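HTH cro/C1-type domain-containing protein (Pseudomonas aeruginosa PAO1, PDB 7CSV) is the antitoxin HigA, a dimeric regulatory factor that recognises specific pseudopalindromic DNA motifs, probably through its helix-turn-helix domain. Local coordinates at residues A[17-22]-A[63-68]; A[25-30]-A[40-45]; A[9-14]-A[49-54]. All coordinates share one frame; numbering follows the deposited sequence.

Contact 1: residues A[17-22]-A[63-68]; sequences DEFLME and FDTSAQ
Phe19 lies over one face of the Phe63 ring, joining the first helix (11-23) of a Cro/C1-type helix-turn-helix domain to the turn in which helix 53-63 ends and helix 67-93 begins. Its CB sits above the middle of that face, 4.1 Å from the centroid of the Phe63 ring and 14° off the ring normal, a CH-pi contact. Its CD2 reaches the root of the same ring, 3.6 Å from Phe63 CG, offset toward the rim. The two rings are neither stacked nor edge-to-face: their centroids are 4.9 Å apart and the planes meet at 48°. Both phenylalanines carry CG anti to the carbonyl carbon, which turns each ring toward the other segment.

Phe63 is buried. Leu20 CD2 comes obliquely to the far end of its ring, 4.3 Å from Phe63 CZ, although the Leu20 side chain sets out away from the turn; Leu30 of helix 27-34 and Ile25 pack against Phe63 as well, and Leu97 of the second subunit touches it. On the Phe19 side, Trp70 of helix 67-93 brings a further ring.

Past Phe63 the chain leaves helical geometry at Asp64, whose phi is positive, and Ser66 then serves as N-cap of helix 67-93 through a bond from Phe69 N to its OG. Between them, Thr65 turns its methyl to the Phe19 ring, CG2 standing 4.1 Å from Phe19 CE2. The Thr65 hydroxyl has two partners: OG1 has a weak hydrogen bond with Trp70 NE1, and it donates to Ser66 O over 2.9 Å, approaching from above the carbonyl plane.

Contact 2: residues A[25-30]-A[40-45]; sequences ISPAAL and TVNDIV
Pro27 and Val41 bury the most surface here, packing helix 27-34 against helix 38-45, the two consecutive helices of the helix-turn-helix motif; in Cro/C1-type domains the second of such a pair is usually the DNA-recognition helix. Their CA atoms are 6.0 Å apart. Val41 presents CG1, which is anti to its backbone N (chi1 174°), and this one methyl has three neighbours across the contact: Pro27 O at 3.5 Å from Val41 CG1, Pro27 CB, and Leu30 CD2 at 3.9 Å from Val41 CG1.

Pro27 spreads its ring over more of the partner helix. Its CB lies 3.6 Å from Asn42 OD1, so the amide oxygen of Asn42 rests against aliphatic carbon, and its CG meets Val45 CG2 one turn further on, the two side chains crossing at about a right angle.

Leu30, next in buried surface, lies one turn beyond Pro27 and also crosses Val41 at about a right angle, with the CD2 branch doing the touching. Leu20 of helix 11-23 packs on Pro27, Leu30 and Val45, and Tyr62 of helix 53-63 covers Leu30, so this apolar seam runs into the core of the domain.

The helix that bears Pro27 and Leu30 starts with Ser26 as its N-cap: Ala29 N donates to Ser26 OG over 2.9 Å with an N-H...O angle of 164°.

Contact 3: residues A[9-14]-A[49-54]; sequences IHPGEI and RGISAD
Arg49 places its backbone O at the edge of the His10 imidazole. Arg49 O lies near the ring plane, 3.0 Å from His10 CE1 and 3.1 Å from His10 NE2, close to both atoms at once. The Arg49 side chain sets out away from 9-14, and its guanidinium forms a salt bridge through NH1 with Asp43 OD2 of helix 38-45. His10 swings its ring to the side of its own carbonyl carbon (chi1 -162°), across the start of helix 11-23. There ND1 accepts from Gly12 N: the Gly12 N to His10 ND1 distance is 2.9 Å, with an N-H...N angle of 165°, and the donor is nearly in the ring plane. His10 is thus the N-cap of this helix, and the capping bond helps to fix the rotation of the ring, with the CE1-NE2 edge turned to Arg49. Pro11 CD lies over one ring face, and Tyr77 meets His10 edge-to-face.

Gly50 carries the chain past the imidazole. Gly50 CA and Pro11 CA, 7.3 Å apart, are the nearest CA pair of the two segments, and Gly50 N stands near the plane of the His10 ring.

Ile51 supplies the apolar half of the contact. CG1 rests on the Pro11 ring, 3.7 Å from Pro11 CB and 4.1 Å from Pro11 CG, and the two side chains slide past each other in opposite directions. Ile51 is buried, with Ile44, Leu59 and Trp70 around it, while its backbone N donates to Gln74 OE1 of helix 67-93.

Ser52 then caps helix 53-63, its OG bonded to Met55 N. The contact thus joins the start of helix 11-23 to the loop leading into helix 53-63, in an all-helical Cro/C1-type helix-turn-helix protein.

From the N terminus, the chain enters helix 11-23 through 9-14, the first half of contact 3, and within the same helix reaches 17-22, the first half of contact 1. Contact 2 follows and closes the short loop from 25-30 to 40-45, nested inside the loops of both other contacts. Segment 49-54 then closes contact 3, and 63-68 closes contact 1, so these two longer loops cross. Leu20 O is probably hydrogen-bonded to Ile25 N where helix 11-23 gives way to 25-30, while Ile44 CG2 meets Ile51 CD1 between contacts 2 and 3. Together they tie the first four helices to the start of helix 67-93.

Contact 1: residues A[17-22]-A[63-68]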
ATOM      1  N   ASP A  17     -14.791   2.941 -13.145  1.00 13.74           N
ATOM      2  CA  ASP A  17     -15.401   4.204 -13.549  1.00 18.97           C
ATOM      3  C   ASP A  17     -14.488   5.037 -14.438  1.00 19.18           C
ATOM      4  O   ASP A  17     -14.955   5.624 -15.418  1.00 22.16           O
ATOM      5  CB  ASP A  17     -15.785   5.038 -12.325  1.00 16.33           C
ATOM      6  CG  ASP A  17     -16.895   4.420 -11.506  1.00 22.91           C
ATOM      7  OD1 ASP A  17     -17.605   3.530 -12.005  1.00 21.04           O
ATOM      8  OD2 ASP A  17     -17.043   4.829 -10.340  1.00 20.68           O
ATOM      9  N   GLU A  18     -13.196   5.141 -14.097  1.00 15.81           N
ATOM     10  CA  GLU A  18     -12.308   6.070 -14.779  1.00 16.37           C
ATOM     11  C   GLU A  18     -11.487   5.416 -15.873  1.00 15.60           C
ATOM     12  O   GLU A  18     -10.795   6.126 -16.612  1.00 16.24           O
ATOM     13  CB  GLU A  18     -11.356   6.738 -13.782  1.00 19.03           C
ATOM     14  CG  GLU A  18     -12.053   7.450 -12.660  1.00 18.67           C
ATOM     15  CD  GLU A  18     -12.831   8.645 -13.144  1.00 26.20           C
ATOM     16  OE1 GLU A  18     -12.638   9.060 -14.301  1.00 29.82           O
ATOM     17  OE2 GLU A  18     -13.635   9.172 -12.370  1.00 23.93           O
ATOM     18  N   PHE A  19     -11.522   4.092 -15.982  1.00 14.41           N
ATOM     19  CA  PHE A  19     -10.701   3.434 -16.989  1.00 16.22           C
ATOM     20  C   PHE A  19     -11.525   2.482 -17.848  1.00 14.83           C
ATOM     21  O   PHE A  19     -11.585   2.656 -19.070  1.00 19.03           O
ATOM     22  CB  PHE A  19      -9.528   2.723 -16.311  1.00 15.83           C
ATOM     23  CG  PHE A  19      -8.551   3.667 -15.669  1.00 12.94           C
ATOM     24  CD1 PHE A  19      -8.729   4.092 -14.365  1.00 16.83           C
ATOM     25  CD2 PHE A  19      -7.460   4.152 -16.389  1.00 15.83           C
ATOM     26  CE1 PHE A  19      -7.839   4.973 -13.779  1.00 14.49           C
ATOM     27  CE2 PHE A  19      -6.564   5.025 -15.808  1.00 14.35           C
ATOM     28  CZ  PHE A  19      -6.755   5.436 -14.491  1.00 12.40           C
ATOM     29  N   LEU A  20     -12.162   1.478 -17.242  1.00 14.26           N
ATOM     30  CA  LEU A  20     -12.918   0.511 -18.039  1.00 16.10           C
ATOM     31  C   LEU A  20     -14.080   1.180 -18.761  1.00 18.30           C
ATOM     32  O   LEU A  20     -14.281   0.973 -19.964  1.00 21.68           O
ATOM     33  CB  LEU A  20     -13.424  -0.630 -17.161  1.00 15.64           C
ATOM     34  CG  LEU A  20     -12.353  -1.496 -16.496  1.00 15.99           C
ATOM     35  CD1 LEU A  20     -12.987  -2.716 -15.854  1.00 18.13           C
ATOM     36  CD2 LEU A  20     -11.282  -1.899 -17.507  1.00 17.49           C
ATOM     37  N   MET A  21     -14.858   1.997 -18.044  1.00 18.32           N
ATOM     38  CA  MET A  21     -15.968   2.685 -18.692  1.00 19.18           C
ATOM     39  C   MET A  21     -15.486   3.809 -19.596  1.00 20.87           C
ATOM     40  O   MET A  21     -16.136   4.117 -20.601  1.00 25.94           O
ATOM     41  CB  MET A  21     -16.938   3.229 -17.642  1.00 17.87           C
ATOM     42  CG  MET A  21     -17.705   2.169 -16.906  1.00 25.01           C
ATOM     43  SD  MET A  21     -18.977   2.917 -15.872  1.00 42.68           S
ATOM     44  CE  MET A  21     -18.893   1.883 -14.413  1.00 40.06           C
ATOM     45  N   GLU A  22     -14.363   4.444 -19.255  1.00 16.60           N
ATOM     46  CA  GLU A  22     -13.869   5.539 -20.075  1.00 21.88           C
ATOM     47  C   GLU A  22     -13.449   5.040 -21.447  1.00 23.63           C
ATOM     48  O   GLU A  22     -13.771   5.663 -22.464  1.00 29.60           O
ATOM     49  CB  GLU A  22     -12.699   6.234 -19.385  1.00 27.79           C
ATOM     50  CG  GLU A  22     -11.962   7.215 -20.279  1.00 31.09           C
ATOM     51  CD  GLU A  22     -12.525   8.617 -20.160  1.00 33.40           C
ATOM     52  OE1 GLU A  22     -13.381   8.832 -19.278  1.00 41.53           O
ATOM     53  OE2 GLU A  22     -12.110   9.497 -20.942  1.00 42.11           O
ATOM     54  N   PHE A  63      -2.336   1.385 -18.708  1.00  9.77           N
ATOM     55  CA  PHE A  63      -3.123   2.609 -18.769  1.00 13.46           C
ATOM     56  C   PHE A  63      -2.296   3.895 -18.714  1.00 14.69           C
ATOM     57  O   PHE A  63      -2.878   4.970 -18.543  1.00 15.21           O
ATOM     58  CB  PHE A  63      -4.142   2.621 -17.628  1.00 12.05           C
ATOM     59  CG  PHE A  63      -5.277   1.674 -17.828  1.00 12.50           C
ATOM     60  CD1 PHE A  63      -6.088   1.775 -18.954  1.00 14.47           C
ATOM     61  CD2 PHE A  63      -5.561   0.700 -16.884  1.00 12.08           C
ATOM     62  CE1 PHE A  63      -7.148   0.916 -19.148  1.00 12.55           C
ATOM     63  CE2 PHE A  63      -6.631  -0.173 -17.069  1.00 15.32           C
ATOM     64  CZ  PHE A  63      -7.429  -0.064 -18.209  1.00 15.13           C
ATOM     65  N   ASP A  64      -0.970   3.823 -18.855  1.00 11.42           N
ATOM     66  CA  ASP A  64      -0.115   5.013 -18.787  1.00 11.65           C
ATOM     67  C   ASP A  64      -0.275   5.758 -17.456  1.00 12.75           C
ATOM     68  O   ASP A  64      -0.548   6.957 -17.420  1.00 12.21           O
ATOM     69  CB  ASP A  64      -0.392   5.965 -19.959  1.00 14.41           C
ATOM     70  CG  ASP A  64       0.274   5.529 -21.243  1.00 19.42           C
ATOM     71  OD1 ASP A  64       1.121   4.611 -21.215  1.00 24.21           O
ATOM     72  OD2 ASP A  64      -0.045   6.119 -22.295  1.00 25.86           O
ATOM     73  N   THR A  65      -0.129   5.037 -16.355  1.00 11.30           N
ATOM     74  CA  THR A  65      -0.055   5.665 -15.041  1.00 12.44           C
ATOM     75  C   THR A  65       1.195   5.160 -14.340  1.00 13.59           C
ATOM     76  O   THR A  65       1.826   4.194 -14.774  1.00 12.43           O
ATOM     77  CB  THR A  65      -1.270   5.351 -14.160  1.00 11.20           C
ATOM     78  OG1 THR A  65      -1.211   3.978 -13.749  1.00 13.43           O
ATOM     79  CG2 THR A  65      -2.575   5.618 -14.884  1.00 11.05           C
ATOM     80  N   SER A  66       1.546   5.804 -13.230  1.00 11.88           N
ATOM     81  CA  SER A  66       2.528   5.177 -12.366  1.00  9.71           C
ATOM     82  C   SER A  66       1.902   3.961 -11.689  1.00 12.13           C
ATOM     83  O   SER A  66       0.678   3.845 -11.566  1.00  9.43           O
ATOM     84  CB  SER A  66       3.037   6.161 -11.312  1.00 11.91           C
ATOM     85  OG  SER A  66       2.025   6.395 -10.339  1.00 13.89           O
ATOM     86  N   ALA A  67       2.756   3.036 -11.256  1.00 10.00           N
ATOM     87  CA  ALA A  67       2.252   1.936 -10.447  1.00  9.52           C
ATOM     88  C   ALA A  67       1.810   2.430  -9.079  1.00  9.93           C
ATOM     89  O   ALA A  67       0.858   1.892  -8.506  1.00 10.27           O
ATOM     90  CB  ALA A  67       3.318   0.850 -10.311  1.00 11.85           C
ATOM     91  N   GLN A  68       2.462   3.478  -8.571  1.00  9.90           N
ATOM     92  CA  GLN A  68       2.104   4.031  -7.269  1.00 11.04           C
ATOM     93  C   GLN A  68       0.697   4.603  -7.257  1.00  9.88           C
ATOM     94  O   GLN A  68       0.054   4.615  -6.203  1.00 11.64           O
ATOM     95  CB  GLN A  68       3.112   5.101  -6.865  1.00 14.15           C
ATOM     96  CG  GLN A  68       4.403   4.524  -6.320  1.00 16.77           C
ATOM     97  CD  GLN A  68       4.327   4.171  -4.839  1.00 17.84           C
ATOM     98  OE1 GLN A  68       3.255   3.870  -4.294  1.00 20.15           O
ATOM     99  NE2 GLN A  68       5.465   4.214  -4.181  1.00 17.68           N
TER

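Contact 2: residues A[25-30]-A[40-45]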
ATOM      1  N   ILE A  25     -13.689  -0.760 -22.125  1.00 21.29           N
ATOM      2  CA  ILE A  25     -12.996  -2.035 -21.985  1.00 22.12           C
ATOM      3  C   ILE A  25     -13.721  -2.888 -20.957  1.00 21.64           C
ATOM      4  O   ILE A  25     -13.988  -2.439 -19.833  1.00 21.63           O
ATOM      5  CB  ILE A  25     -11.525  -1.833 -21.580  1.00 21.25           C
ATOM      6  CG1 ILE A  25     -10.787  -1.013 -22.632  1.00 22.46           C
ATOM      7  CG2 ILE A  25     -10.864  -3.175 -21.347  1.00 19.87           C
ATOM      8  CD1 ILE A  25      -9.418  -0.546 -22.177  1.00 28.12           C
ATOM      9  N   SER A  26     -14.030  -4.127 -21.330  1.00 20.28           N
ATOM     10  CA  SER A  26     -14.588  -5.074 -20.392  1.00 18.55           C
ATOM     11  C   SER A  26     -13.502  -5.582 -19.446  1.00 18.09           C
ATOM     12  O   SER A  26     -12.314  -5.560 -19.780  1.00 17.77           O
ATOM     13  CB  SER A  26     -15.211  -6.248 -21.136  1.00 24.60           C
ATOM     14  OG  SER A  26     -14.204  -7.156 -21.555  1.00 23.80           O
ATOM     15  N   PRO A  27     -13.888  -6.052 -18.257  1.00 16.98           N
ATOM     16  CA  PRO A  27     -12.883  -6.644 -17.360  1.00 17.19           C
ATOM     17  C   PRO A  27     -12.137  -7.803 -17.996  1.00 20.46           C
ATOM     18  O   PRO A  27     -10.920  -7.929 -17.808  1.00 15.64           O
ATOM     19  CB  PRO A  27     -13.716  -7.087 -16.152  1.00 22.62           C
ATOM     20  CG  PRO A  27     -14.869  -6.145 -16.146  1.00 17.19           C
ATOM     21  CD  PRO A  27     -15.202  -5.930 -17.597  1.00 16.86           C
ATOM     22  N   ALA A  28     -12.839  -8.642 -18.764  1.00 23.22           N
ATOM     23  CA  ALA A  28     -12.190  -9.764 -19.435  1.00 25.18           C
ATOM     24  C   ALA A  28     -11.188  -9.289 -20.478  1.00 21.28           C
ATOM     25  O   ALA A  28     -10.090  -9.853 -20.591  1.00 24.10           O
ATOM     26  CB  ALA A  28     -13.241 -10.671 -20.076  1.00 26.82           C
ATOM     27  N   ALA A  29     -11.550  -8.266 -21.260  1.00 16.92           N
ATOM     28  CA  ALA A  29     -10.618  -7.709 -22.233  1.00 20.93           C
ATOM     29  C   ALA A  29      -9.400  -7.112 -21.543  1.00 20.23           C
ATOM     30  O   ALA A  29      -8.282  -7.180 -22.068  1.00 20.34           O
ATOM     31  CB  ALA A  29     -11.324  -6.659 -23.091  1.00 21.11           C
ATOM     32  N   LEU A  30      -9.601  -6.516 -20.361  1.00 16.21           N
ATOM     33  CA  LEU A  30      -8.467  -6.005 -19.603  1.00 15.41           C
ATOM     34  C   LEU A  30      -7.574  -7.142 -19.124  1.00 13.70           C
ATOM     35  O   LEU A  30      -6.346  -7.048 -19.211  1.00 15.19           O
ATOM     36  CB  LEU A  30      -8.950  -5.176 -18.409  1.00 10.14           C
ATOM     37  CG  LEU A  30      -7.825  -4.671 -17.496  1.00  9.49           C
ATOM     38  CD1 LEU A  30      -6.905  -3.735 -18.245  1.00 12.49           C
ATOM     39  CD2 LEU A  30      -8.382  -3.975 -16.258  1.00 11.88           C
ATOM     40  N   THR A  40      -8.934 -12.728 -11.839  1.00 21.69           N
ATOM     41  CA  THR A  40      -8.082 -11.755 -11.158  1.00 22.07           C
ATOM     42  C   THR A  40      -8.646 -10.347 -11.309  1.00 20.35           C
ATOM     43  O   THR A  40      -8.863  -9.640 -10.317  1.00 24.42           O
ATOM     44  CB  THR A  40      -6.650 -11.823 -11.696  1.00 27.21           C
ATOM     45  OG1 THR A  40      -6.160 -13.166 -11.607  1.00 27.00           O
ATOM     46  CG2 THR A  40      -5.731 -10.902 -10.887  1.00 27.98           C
ATOM     47  N   VAL A  41      -8.929  -9.935 -12.545  1.00 17.81           N
ATOM     48  CA  VAL A  41      -9.526  -8.625 -12.765  1.00 15.63           C
ATOM     49  C   VAL A  41     -10.965  -8.602 -12.270  1.00 14.44           C
ATOM     50  O   VAL A  41     -11.431  -7.596 -11.720  1.00 15.86           O
ATOM     51  CB  VAL A  41      -9.450  -8.248 -14.255  1.00 15.49           C
ATOM     52  CG1 VAL A  41     -10.195  -6.957 -14.508  1.00 17.94           C
ATOM     53  CG2 VAL A  41      -7.996  -8.149 -14.713  1.00 16.33           C
ATOM     54  N   ASN A  42     -11.699  -9.700 -12.472  1.00 17.22           N
ATOM     55  CA  ASN A  42     -13.087  -9.747 -12.024  1.00 15.84           C
ATOM     56  C   ASN A  42     -13.189  -9.495 -10.525  1.00 18.02           C
ATOM     57  O   ASN A  42     -14.066  -8.747 -10.077  1.00 18.93           O
ATOM     58  CB  ASN A  42     -13.719 -11.097 -12.364  1.00 18.56           C
ATOM     59  CG  ASN A  42     -14.136 -11.207 -13.830  1.00 21.91           C
ATOM     60  OD1 ASN A  42     -14.248 -10.210 -14.542  1.00 24.96           O
ATOM     61  ND2 ASN A  42     -14.383 -12.431 -14.274  1.00 24.75           N
ATOM     62  N   ASP A  43     -12.308 -10.119  -9.735  1.00 18.44           N
ATOM     63  CA  ASP A  43     -12.348  -9.931  -8.285  1.00 17.10           C
ATOM     64  C   ASP A  43     -12.131  -8.465  -7.907  1.00 18.92           C
ATOM     65  O   ASP A  43     -12.787  -7.946  -6.998  1.00 17.68           O
ATOM     66  CB  ASP A  43     -11.297 -10.808  -7.604  1.00 18.19           C
ATOM     67  CG  ASP A  43     -11.596 -12.296  -7.705  1.00 20.17           C
ATOM     68  OD1 ASP A  43     -12.762 -12.667  -7.934  1.00 23.83           O
ATOM     69  OD2 ASP A  43     -10.653 -13.096  -7.530  1.00 24.76           O
ATOM     70  N   ILE A  44     -11.209  -7.782  -8.590  1.00 12.20           N
ATOM     71  CA  ILE A  44     -10.904  -6.394  -8.246  1.00 14.40           C
ATOM     72  C   ILE A  44     -12.094  -5.486  -8.552  1.00 16.72           C
ATOM     73  O   ILE A  44     -12.482  -4.653  -7.731  1.00 13.41           O
ATOM     74  CB  ILE A  44      -9.635  -5.921  -8.979  1.00 13.27           C
ATOM     75  CG1 ILE A  44      -8.407  -6.646  -8.429  1.00 12.62           C
ATOM     76  CG2 ILE A  44      -9.488  -4.395  -8.863  1.00 15.31           C
ATOM     77  CD1 ILE A  44      -7.232  -6.706  -9.435  1.00 12.20           C
ATOM     78  N   VAL A  45     -12.682  -5.618  -9.744  1.00 14.03           N
ATOM     79  CA  VAL A  45     -13.782  -4.724 -10.090  1.00 15.79           C
ATOM     80  C   VAL A  45     -15.013  -5.028  -9.255  1.00 16.87           C
ATOM     81  O   VAL A  45     -15.851  -4.147  -9.060  1.00 19.23           O
ATOM     82  CB  VAL A  45     -14.127  -4.788 -11.589  1.00 21.03           C
ATOM     83  CG1 VAL A  45     -12.895  -4.471 -12.431  1.00 17.75           C
ATOM     84  CG2 VAL A  45     -14.715  -6.132 -11.953  1.00 20.32           C
TER

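Contact 3: residues A[9-14]-A[49-54]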
ATOM      1  N   ILE A   9     -13.052   3.614  -0.264  1.00 15.64           N
ATOM      2  CA  ILE A   9     -13.333   3.562  -1.690  1.00 17.58           C
ATOM      3  C   ILE A   9     -12.428   2.497  -2.279  1.00 14.64           C
ATOM      4  O   ILE A   9     -11.203   2.659  -2.289  1.00 16.81           O
ATOM      5  CB  ILE A   9     -13.089   4.908  -2.378  1.00 17.95           C
ATOM      6  CG1 ILE A   9     -14.059   5.963  -1.853  1.00 21.50           C
ATOM      7  CG2 ILE A   9     -13.237   4.768  -3.887  1.00 19.14           C
ATOM      8  CD1 ILE A   9     -14.034   7.210  -2.673  1.00 25.19           C
ATOM      9  N   HIS A  10     -13.024   1.425  -2.774  1.00 15.03           N
ATOM     10  CA  HIS A  10     -12.222   0.345  -3.328  1.00 16.66           C
ATOM     11  C   HIS A  10     -11.554   0.772  -4.633  1.00 14.23           C
ATOM     12  O   HIS A  10     -12.178   1.437  -5.468  1.00 15.67           O
ATOM     13  CB  HIS A  10     -13.076  -0.892  -3.566  1.00 16.61           C
ATOM     14  CG  HIS A  10     -12.270  -2.138  -3.713  1.00 12.24           C
ATOM     15  ND1 HIS A  10     -11.629  -2.465  -4.887  1.00 12.27           N
ATOM     16  CD2 HIS A  10     -11.973  -3.122  -2.833  1.00 14.78           C
ATOM     17  CE1 HIS A  10     -10.977  -3.602  -4.726  1.00 12.76           C
ATOM     18  NE2 HIS A  10     -11.174  -4.025  -3.488  1.00 12.24           N
ATOM     19  N   PRO A  11     -10.287   0.401  -4.841  1.00 12.60           N
ATOM     20  CA  PRO A  11      -9.622   0.730  -6.108  1.00 13.15           C
ATOM     21  C   PRO A  11     -10.370   0.233  -7.326  1.00 13.56           C
ATOM     22  O   PRO A  11     -10.262   0.847  -8.392  1.00 13.92           O
ATOM     23  CB  PRO A  11      -8.262   0.031  -5.988  1.00 16.33           C
ATOM     24  CG  PRO A  11      -8.040  -0.121  -4.517  1.00 13.86           C
ATOM     25  CD  PRO A  11      -9.384  -0.266  -3.883  1.00 12.86           C
ATOM     26  N   GLY A  12     -11.099  -0.875  -7.209  1.00 12.93           N
ATOM     27  CA  GLY A  12     -11.831  -1.393  -8.352  1.00 13.60           C
ATOM     28  C   GLY A  12     -12.924  -0.459  -8.820  1.00 17.46           C
ATOM     29  O   GLY A  12     -13.270  -0.446 -10.003  1.00 15.39           O
ATOM     30  N   GLU A  13     -13.466   0.350  -7.909  1.00 14.83           N
ATOM     31  CA  GLU A  13     -14.449   1.349  -8.309  1.00 16.29           C
ATOM     32  C   GLU A  13     -13.833   2.385  -9.241  1.00 15.81           C
ATOM     33  O   GLU A  13     -14.449   2.782 -10.239  1.00 15.21           O
ATOM     34  CB  GLU A  13     -15.036   2.007  -7.064  1.00 19.38           C
ATOM     35  CG  GLU A  13     -15.990   3.150  -7.326  1.00 23.07           C
ATOM     36  CD  GLU A  13     -16.536   3.713  -6.025  1.00 24.64           C
ATOM     37  OE1 GLU A  13     -16.572   4.947  -5.870  1.00 32.67           O
ATOM     38  OE2 GLU A  13     -16.900   2.912  -5.143  1.00 27.05           O
ATOM     39  N   ILE A  14     -12.616   2.837  -8.930  1.00 12.75           N
ATOM     40  CA  ILE A  14     -11.926   3.784  -9.799  1.00 14.81           C
ATOM     41  C   ILE A  14     -11.510   3.114 -11.102  1.00 13.82           C
ATOM     42  O   ILE A  14     -11.568   3.731 -12.175  1.00 13.59           O
ATOM     43  CB  ILE A  14     -10.726   4.392  -9.055  1.00 16.79           C
ATOM     44  CG1 ILE A  14     -11.247   5.306  -7.936  1.00 20.93           C
ATOM     45  CG2 ILE A  14      -9.779   5.118 -10.014  1.00 18.90           C
ATOM     46  CD1 ILE A  14     -10.195   6.097  -7.244  1.00 29.16           C
ATOM     47  N   ARG A  49     -11.066  -8.152  -4.052  1.00 13.05           N
ATOM     48  CA  ARG A  49      -9.635  -8.394  -4.011  1.00 14.50           C
ATOM     49  C   ARG A  49      -8.942  -7.051  -4.163  1.00 13.28           C
ATOM     50  O   ARG A  49      -9.432  -6.183  -4.888  1.00 15.20           O
ATOM     51  CB  ARG A  49      -9.206  -9.361  -5.120  1.00 21.24           C
ATOM     52  CG  ARG A  49      -7.714  -9.558  -5.234  1.00 31.41           C
ATOM     53  CD  ARG A  49      -7.311  -9.963  -6.643  1.00 29.12           C
ATOM     54  NE  ARG A  49      -7.862 -11.255  -7.044  1.00 34.32           N
ATOM     55  CZ  ARG A  49      -7.379 -12.430  -6.648  1.00 36.62           C
ATOM     56  NH1 ARG A  49      -7.939 -13.553  -7.070  1.00 33.38           N
ATOM     57  NH2 ARG A  49      -6.339 -12.483  -5.825  1.00 43.72           N
ATOM     58  N   GLY A  50      -7.823  -6.876  -3.461  1.00 11.82           N
ATOM     59  CA  GLY A  50      -7.051  -5.657  -3.606  1.00 14.37           C
ATOM     60  C   GLY A  50      -6.066  -5.706  -4.764  1.00 15.37           C
ATOM     61  O   GLY A  50      -5.879  -6.735  -5.422  1.00 13.84           O
ATOM     62  N   ILE A  51      -5.440  -4.555  -5.011  1.00 11.20           N
ATOM     63  CA  ILE A  51      -4.388  -4.420  -6.017  1.00 11.31           C
ATOM     64  C   ILE A  51      -3.066  -4.843  -5.400  1.00 10.97           C
ATOM     65  O   ILE A  51      -2.584  -4.215  -4.450  1.00 10.89           O
ATOM     66  CB  ILE A  51      -4.286  -2.976  -6.525  1.00 12.90           C
ATOM     67  CG1 ILE A  51      -5.642  -2.443  -6.963  1.00 16.68           C
ATOM     68  CG2 ILE A  51      -3.261  -2.877  -7.660  1.00 11.03           C
ATOM     69  CD1 ILE A  51      -6.217  -3.196  -8.061  1.00 16.58           C
ATOM     70  N   SER A  52      -2.469  -5.893  -5.949  1.00 10.80           N
ATOM     71  CA  SER A  52      -1.124  -6.288  -5.576  1.00 10.07           C
ATOM     72  C   SER A  52      -0.091  -5.408  -6.284  1.00 12.74           C
ATOM     73  O   SER A  52      -0.382  -4.726  -7.269  1.00  8.68           O
ATOM     74  CB  SER A  52      -0.872  -7.747  -5.944  1.00 11.84           C
ATOM     75  OG  SER A  52      -0.799  -7.882  -7.363  1.00 10.80           O
ATOM     76  N   ALA A  53       1.146  -5.460  -5.783  1.00  9.74           N
ATOM     77  CA  ALA A  53       2.226  -4.719  -6.429  1.00  9.28           C
ATOM     78  C   ALA A  53       2.369  -5.126  -7.884  1.00 10.10           C
ATOM     79  O   ALA A  53       2.520  -4.269  -8.758  1.00  9.52           O
ATOM     80  CB  ALA A  53       3.541  -4.937  -5.689  1.00  9.96           C
ATOM     81  N   ASP A  54       2.340  -6.433  -8.156  1.00 10.16           N
ATOM     82  CA  ASP A  54       2.478  -6.909  -9.530  1.00 11.23           C
ATOM     83  C   ASP A  54       1.347  -6.372 -10.391  1.00  9.27           C
ATOM     84  O   ASP A  54       1.582  -5.878 -11.495  1.00 10.26           O
ATOM     85  CB  ASP A  54       2.510  -8.440  -9.542  1.00 13.24           C
ATOM     86  CG  ASP A  54       2.710  -9.023 -10.927  1.00 19.02           C
ATOM     87  OD1 ASP A  54       3.873  -9.126 -11.361  1.00 21.81           O
ATOM     88  OD2 ASP A  54       1.701  -9.403 -11.556  1.00 22.57           O
TER